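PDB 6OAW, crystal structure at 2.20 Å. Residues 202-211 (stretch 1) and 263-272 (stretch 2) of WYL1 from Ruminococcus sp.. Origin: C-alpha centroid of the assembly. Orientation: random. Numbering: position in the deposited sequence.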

# COMPACT_ATOMS: atom_id res chain seq x y z
N ARG B 202 22.52 27.42 9.68
CA ARG B 202 23.15 28.21 10.76
C ARG B 202 22.69 27.68 12.13
O ARG B 202 23.45 27.83 13.10
CB ARG B 202 22.83 29.71 10.59
CG ARG B 202 23.55 30.39 9.43
CD ARG B 202 23.59 31.90 9.54
N TYR B 203 21.50 27.06 12.20
CA TYR B 203 20.96 26.43 13.43
C TYR B 203 21.12 27.41 14.59
O TYR B 203 21.59 27.00 15.67
CB TYR B 203 21.61 25.07 13.65
CG TYR B 203 21.31 24.15 12.50
CD1 TYR B 203 20.03 23.63 12.32
CD2 TYR B 203 22.26 23.88 11.54
CE1 TYR B 203 19.72 22.84 11.23
CE2 TYR B 203 21.98 23.07 10.45
CZ TYR B 203 20.70 22.56 10.29
OH TYR B 203 20.43 21.78 9.21
N TYR B 204 20.70 28.66 14.37
CA TYR B 204 20.74 29.77 15.36
C TYR B 204 19.79 29.46 16.53
O TYR B 204 20.09 29.88 17.68
CB TYR B 204 20.32 31.08 14.69
CG TYR B 204 21.46 31.94 14.22
CD1 TYR B 204 22.55 32.17 15.05
CD2 TYR B 204 21.44 32.56 12.98
CE1 TYR B 204 23.60 32.98 14.65
CE2 TYR B 204 22.49 33.37 12.57
CZ TYR B 204 23.57 33.59 13.41
OH TYR B 204 24.63 34.38 13.05
N SER B 205 18.69 28.75 16.27
CA SER B 205 17.52 28.67 17.19
C SER B 205 17.11 27.22 17.48
O SER B 205 17.38 26.31 16.66
CB SER B 205 16.37 29.46 16.64
OG SER B 205 16.79 30.74 16.20
N PHE B 206 16.47 27.02 18.62
CA PHE B 206 15.80 25.77 19.05
C PHE B 206 14.32 26.08 19.25
O PHE B 206 14.00 27.28 19.38
CB PHE B 206 16.44 25.22 20.33
CG PHE B 206 16.16 26.04 21.58
CD1 PHE B 206 16.98 27.10 21.94
CD2 PHE B 206 15.09 25.72 22.40
CE1 PHE B 206 16.72 27.83 23.09
CE2 PHE B 206 14.82 26.45 23.54
CZ PHE B 206 15.64 27.50 23.89
N ILE B 207 13.47 25.05 19.25
CA ILE B 207 12.08 25.10 19.80
C ILE B 207 12.00 24.20 21.04
O ILE B 207 12.69 23.14 21.09
CB ILE B 207 11.01 24.71 18.77
CG1 ILE B 207 11.12 23.24 18.36
CG2 ILE B 207 11.03 25.65 17.59
CD1 ILE B 207 10.14 22.81 17.29
N TYR B 208 11.16 24.61 21.99
CA TYR B 208 10.69 23.75 23.10
C TYR B 208 9.62 22.85 22.50
O TYR B 208 8.91 23.30 21.57
CB TYR B 208 10.14 24.60 24.25
CG TYR B 208 11.15 25.30 25.13
CD1 TYR B 208 11.90 24.58 26.06
CD2 TYR B 208 11.35 26.67 25.08
CE1 TYR B 208 12.82 25.21 26.90
CE2 TYR B 208 12.26 27.31 25.91
CZ TYR B 208 13.00 26.58 26.82
OH TYR B 208 13.90 27.22 27.64
N ALA B 209 9.54 21.60 22.95
CA ALA B 209 8.45 20.68 22.57
C ALA B 209 8.18 19.68 23.69
O ALA B 209 9.07 19.46 24.53
CB ALA B 209 8.78 19.97 21.29
N TYR B 210 6.98 19.12 23.71
CA TYR B 210 6.57 18.09 24.69
C TYR B 210 6.72 16.74 23.99
O TYR B 210 6.29 16.63 22.85
CB TYR B 210 5.18 18.42 25.25
CG TYR B 210 5.18 19.55 26.25
CD1 TYR B 210 5.41 20.87 25.87
CD2 TYR B 210 4.96 19.31 27.60
CE1 TYR B 210 5.39 21.91 26.78
CE2 TYR B 210 4.96 20.34 28.53
CZ TYR B 210 5.18 21.64 28.12
OH TYR B 210 5.18 22.63 29.06
N SER B 211 7.36 15.78 24.66
CA SER B 211 7.69 14.43 24.15
C SER B 211 7.23 13.37 25.15
O SER B 211 7.59 13.47 26.33
CB SER B 211 9.17 14.29 23.92
OG SER B 211 9.48 12.96 23.53
N SER B 263 4.23 17.26 20.81
CA SER B 263 3.09 18.20 20.90
C SER B 263 3.58 19.52 21.50
O SER B 263 4.76 19.58 21.97
CB SER B 263 1.97 17.59 21.73
OG SER B 263 2.40 17.32 23.07
N GLY B 264 2.69 20.53 21.46
CA GLY B 264 2.84 21.81 22.17
C GLY B 264 4.13 22.49 21.78
O GLY B 264 4.83 22.96 22.68
N LEU B 265 4.46 22.48 20.49
CA LEU B 265 5.68 23.10 19.93
C LEU B 265 5.63 24.62 20.14
O LEU B 265 4.57 25.23 19.84
CB LEU B 265 5.75 22.76 18.44
CG LEU B 265 6.44 21.45 18.10
CD1 LEU B 265 5.71 20.26 18.70
CD2 LEU B 265 6.55 21.29 16.60
N SER B 266 6.73 25.23 20.63
CA SER B 266 6.86 26.70 20.78
C SER B 266 7.42 27.35 19.50
O SER B 266 7.87 26.61 18.60
CB SER B 266 7.69 27.07 22.01
OG SER B 266 9.06 26.71 21.85
N ILE B 267 7.29 28.68 19.41
CA ILE B 267 8.08 29.58 18.51
C ILE B 267 9.56 29.22 18.69
O ILE B 267 9.93 28.77 19.80
CB ILE B 267 7.81 31.06 18.85
N ALA B 268 10.38 29.42 17.66
CA ALA B 268 11.86 29.34 17.77
C ALA B 268 12.38 30.49 18.64
O ALA B 268 11.89 31.63 18.49
CB ALA B 268 12.47 29.37 16.39
N GLU B 269 13.28 30.17 19.58
CA GLU B 269 14.12 31.12 20.35
C GLU B 269 15.59 30.87 19.99
O GLU B 269 15.93 29.69 19.72
CB GLU B 269 13.99 30.95 21.86
CG GLU B 269 12.58 31.01 22.39
CD GLU B 269 12.48 30.55 23.83
OE1 GLU B 269 13.37 30.91 24.65
OE2 GLU B 269 11.52 29.82 24.13
N LYS B 270 16.42 31.92 20.00
CA LYS B 270 17.87 31.85 19.68
C LYS B 270 18.58 31.15 20.85
O LYS B 270 18.18 31.37 22.01
CB LYS B 270 18.41 33.25 19.38
N LEU B 271 19.56 30.29 20.54
CA LEU B 271 20.49 29.67 21.52
C LEU B 271 21.41 30.75 22.10
O LEU B 271 21.67 31.73 21.39
CB LEU B 271 21.30 28.58 20.82
CG LEU B 271 20.50 27.36 20.37
CD1 LEU B 271 21.10 26.72 19.14
CD2 LEU B 271 20.36 26.36 21.51
N SER B 272 21.88 30.55 23.34
CA SER B 272 22.94 31.36 24.01
C SER B 272 24.30 31.01 23.39
O SER B 272 24.41 29.90 22.85
CB SER B 272 22.93 31.14 25.51

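The apolar part of this contact is built from two separate groups of side chains, lying on both sides of the backbone pairing. On one side, Ile 207 and Ala 209, both buried and two residues apart on the strand, share Leu 265. Ile 207 CD1 lies 4.0 Å from Leu 265 CD2, and Ala 209 CB lies 4.0 Å from Leu 265 CD1, so the forked leucine end meets one neighbour with each methyl. The small Ala 209 side chain is buried against Leu 265. Ile 207, with chi1 in p and chi2 in t, extends CD1 to the leucine while its other branch packs elsewhere: Ile 207 CG2 sits 4.2 Å from Ala 268 CB. The same methyl, Ile 207 CG2, is 3.5 Å from Ser 266 O. A beta-branched residue thus covers two parts of the other stretch at once.

The second apolar contact belongs to Phe 206 and Leu 271. Phe 206 is buried, and its ring end comes nearer to the other stretch than its CA-to-CB bond suggests; Phe 206 CD1 reaches Leu 271 CD2 at 3.5 Å. Leu 271 also bends its end inward, and its other methyl, Leu 271 CD1, rests 3.5 Å from Tyr 203 O. Together the two stretches bury 775 Å².

Between these two groups of side chains runs an antiparallel backbone pairing in two ladders. In the first, Phe 206 and Glu 269 form a hydrogen-bonded pair: Phe 206 N donates to Glu 269 O at 2.9 Å and Glu 269 N to Phe 206 O at 3.0 Å. Next to it, Leu 271 N gives Tyr 204 O a nearly straight bond of 2.9 Å, flanking the non-hydrogen-bonded pair Ser 205 and Lys 270. There the CA atoms of Ser 205 and Lys 270 are 4.1 Å apart and their side chains diverge. In the second ladder, Tyr 210 N donates to Ser 263 O at 2.9 Å and Ser 263 N to Tyr 210 O at 3.0 Å. Phe 206, Glu 269, Tyr 210 and Ser 263 all point their CA-to-CB bonds to the same face of the sheet.

Between the ladders the register shifts by two, and a serine spans the irregularity. Tyr 208 O accepts from Ser 266 N at 3.1 Å, but Tyr 208 N finds a side chain instead of a carbonyl, donating to Ser 266 OG at 3.0 Å. That hydroxyl, Ser 266 OG, with chi1 in p, in turn donates to Ile 267 O at 3.0 Å. Serine suits the site because its short arm can accept from one backbone and donate to the other.

At the polar edge, Glu 269 is exposed yet well covered by the other stretch; its carboxylate oxygen Glu 269 OE2 approaches Tyr 208 CE2 to 3.2 Å, at the ring edge and near its plane. Gly 264 turns the chain with positive phi, a conformation that favours glycine, and an ideal CB on Gly 264 would stand a tight 3.5 Å from Tyr 210 CD1.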